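Local coordinates for fiber protein 2 (Human adenovirus type 41, PDB 2BZV) that forms the trimeric receptor-binding head of the short fiber that projects from the capsid vertices and serves in attachment of the virion to host cells, at residues 29-32 / 33-37; 75-78 / 79-83; 108-111 / 112-115. All blocks are in the same frame, centred on the assembly; numbering follows the deposited sequence. Where two conformers were deposited one is given.

Contact 1 (29-32 / 33-37)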
# COMPACT_ATOMS: atom_id res chain seq x y z
N SER A 29 12.36 -18.48 15.86
CA SER A 29 13.35 -18.66 16.93
C SER A 29 14.33 -17.50 16.94
O SER A 29 15.21 -17.43 16.08
CB SER A 29 14.10 -19.97 16.69
OG SER A 29 13.20 -21.07 16.70
N ILE A 30 14.16 -16.58 17.88
CA ILE A 30 15.00 -15.38 17.94
C ILE A 30 16.15 -15.58 18.93
O ILE A 30 17.31 -15.45 18.55
CB ILE A 30 14.18 -14.14 18.33
CG1 ILE A 30 13.04 -13.89 17.33
CG2 ILE A 30 15.10 -12.93 18.46
CD1 ILE A 30 13.52 -13.57 15.92
N TYR A 31 15.82 -15.91 20.18
CA TYR A 31 16.84 -16.15 21.22
C TYR A 31 16.88 -17.60 21.63
O TYR A 31 17.93 -18.10 22.04
CB TYR A 31 16.54 -15.33 22.47
CG TYR A 31 16.50 -13.84 22.30
CD1 TYR A 31 17.54 -13.14 21.69
CD2 TYR A 31 15.43 -13.12 22.82
CE1 TYR A 31 17.49 -11.76 21.57
CE2 TYR A 31 15.37 -11.75 22.70
CZ TYR A 31 16.40 -11.07 22.08
OH TYR A 31 16.33 -9.69 21.97
N GLU A 32 15.74 -18.28 21.57
CA GLU A 32 15.66 -19.71 21.86
C GLU A 32 14.65 -20.32 20.92
O GLU A 32 13.92 -19.61 20.21
CB GLU A 32 15.28 -19.98 23.31
CG GLU A 32 13.92 -19.47 23.73
CD GLU A 32 13.61 -19.77 25.19
OE1 GLU A 32 14.05 -19.00 26.08
OE2 GLU A 32 12.91 -20.77 25.46
N THR A 33 14.60 -21.64 20.87
CA THR A 33 13.75 -22.35 19.93
C THR A 33 12.28 -21.99 20.10
O THR A 33 11.75 -22.09 21.20
CB THR A 33 13.90 -23.87 20.13
OG1 THR A 33 15.28 -24.23 20.07
CG2 THR A 33 13.12 -24.62 19.05
N GLN A 34 11.64 -21.58 19.01
CA GLN A 34 10.19 -21.36 18.98
C GLN A 34 9.72 -20.41 20.08
O GLN A 34 8.77 -20.68 20.80
CB GLN A 34 9.46 -22.71 19.02
CG GLN A 34 9.69 -23.46 17.71
CD GLN A 34 8.86 -24.72 17.61
OE1 GLN A 34 8.47 -25.29 18.63
NE2 GLN A 34 8.57 -25.16 16.40
N ASP A 35 10.39 -19.26 20.17
CA ASP A 35 10.06 -18.26 21.16
C ASP A 35 9.19 -17.15 20.61
O ASP A 35 8.82 -16.24 21.36
CB ASP A 35 11.33 -17.69 21.82
CG ASP A 35 12.29 -17.03 20.85
OD1 ASP A 35 12.02 -16.99 19.62
OD2 ASP A 35 13.34 -16.52 21.32
N ALA A 36 8.85 -17.21 19.32
CA ALA A 36 8.08 -16.15 18.70
C ALA A 36 7.14 -16.68 17.63
O ALA A 36 7.31 -17.79 17.11
CB ALA A 36 9.03 -15.12 18.07
N ASN A 37 6.15 -15.86 17.30
CA ASN A 37 5.28 -16.11 16.16
C ASN A 37 5.52 -15.04 15.11
O ASN A 37 5.41 -13.85 15.42
CB ASN A 37 3.81 -16.10 16.58
CG ASN A 37 2.91 -16.55 15.45
OD1 ASN A 37 2.69 -15.78 14.50
ND2 ASN A 37 2.41 -17.78 15.52
O HOH W 1 12.49 -22.80 23.70

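Contact 2 (75-78 / 79-83)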
# COMPACT_ATOMS: atom_id res chain seq x y z
N PRO A 75 16.72 -15.34 4.36
CA PRO A 75 17.56 -15.53 3.18
C PRO A 75 16.96 -16.51 2.19
O PRO A 75 16.30 -17.48 2.60
CB PRO A 75 18.84 -16.14 3.79
CG PRO A 75 18.32 -17.00 4.93
CD PRO A 75 17.04 -16.33 5.41
N PHE A 76 17.20 -16.28 0.91
CA PHE A 76 16.68 -17.14 -0.16
C PHE A 76 17.80 -17.47 -1.14
O PHE A 76 18.73 -16.68 -1.32
CB PHE A 76 15.55 -16.44 -0.95
CG PHE A 76 14.38 -16.04 -0.08
CD1 PHE A 76 13.26 -16.85 0.02
CD2 PHE A 76 14.41 -14.86 0.63
CE1 PHE A 76 12.20 -16.47 0.85
CE2 PHE A 76 13.36 -14.47 1.44
CZ PHE A 76 12.25 -15.29 1.55
N ASP A 77 17.69 -18.63 -1.77
CA ASP A 77 18.62 -18.97 -2.85
C ASP A 77 18.23 -18.24 -4.14
O ASP A 77 17.23 -17.50 -4.19
CB ASP A 77 18.77 -20.49 -3.01
CG ASP A 77 17.53 -21.19 -3.57
OD1 ASP A 77 16.62 -20.53 -4.10
OD2 ASP A 77 17.50 -22.44 -3.48
N ASN A 78 19.02 -18.42 -5.19
CA ASN A 78 18.82 -17.71 -6.44
C ASN A 78 17.56 -18.14 -7.19
O ASN A 78 17.20 -17.52 -8.20
CB ASN A 78 20.06 -17.87 -7.34
CG ASN A 78 21.16 -16.87 -6.99
OD1 ASN A 78 20.93 -15.66 -6.95
ND2 ASN A 78 22.38 -17.40 -6.77
N GLN A 79 16.90 -19.20 -6.71
CA GLN A 79 15.65 -19.67 -7.30
C GLN A 79 14.43 -19.23 -6.48
O GLN A 79 13.30 -19.51 -6.86
CB GLN A 79 15.66 -21.20 -7.44
CG GLN A 79 16.56 -21.74 -8.54
CD GLN A 79 18.04 -21.67 -8.23
OE1 GLN A 79 18.51 -22.09 -7.17
NE2 GLN A 79 18.80 -21.16 -9.20
N GLY A 80 14.65 -18.52 -5.38
CA GLY A 80 13.53 -18.06 -4.55
C GLY A 80 13.08 -19.03 -3.47
O GLY A 80 11.94 -18.95 -3.00
N ASN A 81 13.95 -19.94 -3.06
CA ASN A 81 13.65 -20.86 -1.96
C ASN A 81 14.19 -20.32 -0.65
O ASN A 81 15.35 -19.91 -0.57
CB ASN A 81 14.30 -22.23 -2.21
CG ASN A 81 13.75 -22.89 -3.42
OD1 ASN A 81 12.58 -23.30 -3.45
ND2 ASN A 81 14.56 -22.97 -4.47
N LEU A 82 13.38 -20.38 0.40
CA LEU A 82 13.81 -19.97 1.72
C LEU A 82 14.90 -20.91 2.24
O LEU A 82 14.75 -22.12 2.22
CB LEU A 82 12.62 -19.99 2.68
CG LEU A 82 12.89 -19.49 4.10
CD1 LEU A 82 13.11 -17.98 4.15
CD2 LEU A 82 11.77 -19.91 5.03
N LEU A 83 15.99 -20.33 2.71
CA LEU A 83 17.10 -21.09 3.28
C LEU A 83 16.97 -21.11 4.79
O LEU A 83 16.20 -20.34 5.38
CB LEU A 83 18.43 -20.49 2.84
CG LEU A 83 18.66 -20.50 1.32
CD1 LEU A 83 19.90 -19.68 0.99
CD2 LEU A 83 18.76 -21.93 0.83
O HOH W 2 17.28 -24.09 -5.91

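Contact 3 (108-111 / 112-115)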
# COMPACT_ATOMS: atom_id res chain seq x y z
N MET A 108 10.86 -12.39 -5.19
CA MET A 108 12.12 -11.93 -4.62
C MET A 108 12.35 -10.45 -4.92
O MET A 108 11.90 -9.97 -5.96
CB MET A 108 13.28 -12.73 -5.19
CG MET A 108 13.22 -14.21 -4.80
SD MET A 108 13.37 -14.53 -3.03
CE MET A 108 11.64 -14.77 -2.53
N PRO A 109 13.02 -9.73 -4.02
CA PRO A 109 13.31 -8.32 -4.31
C PRO A 109 14.23 -8.21 -5.53
O PRO A 109 15.26 -8.88 -5.62
CB PRO A 109 13.99 -7.81 -3.03
CG PRO A 109 13.68 -8.82 -1.96
CD PRO A 109 13.50 -10.13 -2.68
N ASN A 110 13.83 -7.35 -6.47
CA ASN A 110 14.52 -7.20 -7.74
C ASN A 110 15.99 -6.87 -7.52
O ASN A 110 16.32 -5.94 -6.77
CB ASN A 110 13.82 -6.07 -8.49
CG ASN A 110 14.29 -5.92 -9.91
OD1 ASN A 110 15.42 -5.48 -10.15
ND2 ASN A 110 13.45 -6.27 -10.87
N SER A 111 16.87 -7.62 -8.17
CA SER A 111 18.31 -7.44 -7.92
C SER A 111 18.95 -6.33 -8.74
O SER A 111 20.12 -6.05 -8.54
CB SER A 111 19.04 -8.76 -8.15
OG SER A 111 18.92 -9.17 -9.50
N THR A 112 18.20 -5.72 -9.64
CA THR A 112 18.62 -4.48 -10.30
C THR A 112 18.22 -3.27 -9.45
O THR A 112 19.02 -2.35 -9.23
CB THR A 112 18.00 -4.37 -11.70
OG1 THR A 112 18.48 -5.46 -12.50
CG2 THR A 112 18.38 -3.04 -12.35
N VAL A 113 16.97 -3.28 -8.97
CA VAL A 113 16.49 -2.19 -8.12
C VAL A 113 17.18 -2.22 -6.75
O VAL A 113 17.51 -1.17 -6.20
CB VAL A 113 14.95 -2.24 -7.98
CG1 VAL A 113 14.43 -1.17 -7.01
CG2 VAL A 113 14.29 -2.09 -9.34
N TYR A 114 17.41 -3.43 -6.21
CA TYR A 114 18.06 -3.63 -4.92
C TYR A 114 19.26 -4.55 -5.10
O TYR A 114 19.21 -5.74 -4.81
CB TYR A 114 17.08 -4.24 -3.90
CG TYR A 114 15.69 -3.65 -3.91
CD1 TYR A 114 15.40 -2.41 -3.34
CD2 TYR A 114 14.65 -4.35 -4.50
CE1 TYR A 114 14.10 -1.89 -3.37
CE2 TYR A 114 13.35 -3.85 -4.53
CZ TYR A 114 13.09 -2.63 -3.97
OH TYR A 114 11.79 -2.16 -4.03
N PRO A 115 20.37 -4.01 -5.63
CA PRO A 115 21.55 -4.85 -5.84
C PRO A 115 22.07 -5.44 -4.55
O PRO A 115 21.96 -4.81 -3.50
CB PRO A 115 22.59 -3.88 -6.44
CG PRO A 115 21.75 -2.81 -7.06
CD PRO A 115 20.62 -2.63 -6.08
O HOH W 3 17.26 -7.98 -12.13

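Contact 1 (29-32 / 33-37)
S29 and Q34 lie with their CA atoms 4.6 Å apart because the chain between them folds back in a tight loop before it enters strand 36-45 at A36. Q34 has positive phi and psi, the left-handed helical region, and this helps the backbone round the bend. The neck of the loop is tied by S29, whose OG accepts the backbone N of Q34 at 2.8 Å in an almost straight bond (177° at the hydrogen).

Inside the loop sits the buried side chain of D35. Its CG stands between the backbone N and carbonyl carbon (chi1 60°), which turns the carboxylate back over 30-32, where it collects three successive N-H groups. I30 N reaches OD1 at 2.8 Å and Y31 N reaches OD2 at 2.8 Å, both on the syn sides and somewhat out of the carboxylate plane. The third donor, E32 N, comes to OD2 at 3.0 Å from well above that plane, 62° out of it. Three donors on a buried carboxylate would probably help keep it ionised.

This loop joins strand 18-20 to strand 36-45 in the antiparallel beta fold of the knob; it is the AB loop, which in CAR-binding relatives supplies part of the receptor surface. The apolar touch is I30 CG1 resting near A36 CB. The E32 chain passes alongside D35, CG to CB 3.7 Å. The Y31 ring takes I30 CG2 over one face and packs on L62, M65 and L70. On the solvent side a water donates to E32 OE2, at 2.7 Å, and to T33 O.

Contact 2 (75-78 / 79-83)
P75 to L83 form a hairpin-like turn at the end of strand 69-76, with a single bridge, F76 with L82, and a type I turn from D77 to G80 followed by a G1 bulge. The turn closes with G80 N donating to D77 O at 3.0 Å, and G80 takes the positive phi that the bulge requires. D77 N then bonds N81 O, and L83 N bonds P75 O at 2.9 Å. F76 and L82 face each other between these bonds as a non-hydrogen-bonded pair.

D77 also makes an Asx turn. With CG between the backbone N and carbonyl carbon (chi1 70°), OD1 lies above the bend; Q79 N and N81 N reach D77 OD1 from opposite faces of the carboxylate, each well out of its plane, at 2.9 Å. The amide of N81 stands almost perpendicular to the carboxylate (86°), its ND2 reaching the syn lone pairs of both oxygens, 3.1 Å from OD2. A water links OD2 to Q79 OE1. On the apolar side L82 CD1 makes a CH-pi contact over the F76 ring, 4.1 Å from its centroid.

N81 OD1 is anchored by N103 N, G80 pairs through its backbone with A104, and F76 pairs likewise with Y146 of the adjacent antiparallel strand 146-153.

Contact 3 (108-111 / 112-115)
N110, S111 and Y114 carry a compact Asx motif in the loop between strands 93-94 and 135-139 of the knob. N110 supplies both its acceptors. Its CG lies anti to the backbone N (chi1 -171°), which brings OD1 over the turn to accept T112 N at 2.8 Å and V113 N at 2.9 Å. The two donors come from opposite faces of the amide plane, so the carbonyl is gripped from both. Its backbone O takes Y114 N at 2.8 Å. The other end of the amide, ND2, holds T171 O and ties the turn to the C-terminal segment.

The S111 side chain heads away from 112-115, though CB still touches T112, and OG bonds E172 OE2. Its backbone O meets P115 CA in a C-H...O contact of 3.3 Å.

The Y114 ring lies with its edge along the N110 backbone, N110 N in its plane, and V113 CG1 covers one face, 3.6 Å above the centre. The phenol OH bonds I170 N of strand 165-170. V113 also packs on F39 of a second subunit, which puts the turn at the trimer interface. P109 CB touches the same part of the ring that meets N110, 3.8 Å from Y114 CD2.

All three contacts are partly buried local turns built on side-chain oxygens that accept backbone N-H groups, but the acceptor and its direction differ. In contact 1 a buried aspartate, D35, reaches backward; in contacts 2 and 3 the partly exposed D77 and the buried N110 reach forward, and contact 2 alone adds a side-chain amide donor, N81 ND2. Each keeps an exposed rim: E32 and T33; N78, Q79 and L83; T112. Contacts 1 and 3 lie on opposite sides of the chain centre, their own centres about 29 Å apart. Contact 1 leads into strand 36-45, contact 2 leaves strand 69-76, and contact 3, against strand 165-170, alone touches another subunit. M108 SD of contact 3 packs 3.5 Å from F76 CG of contact 2.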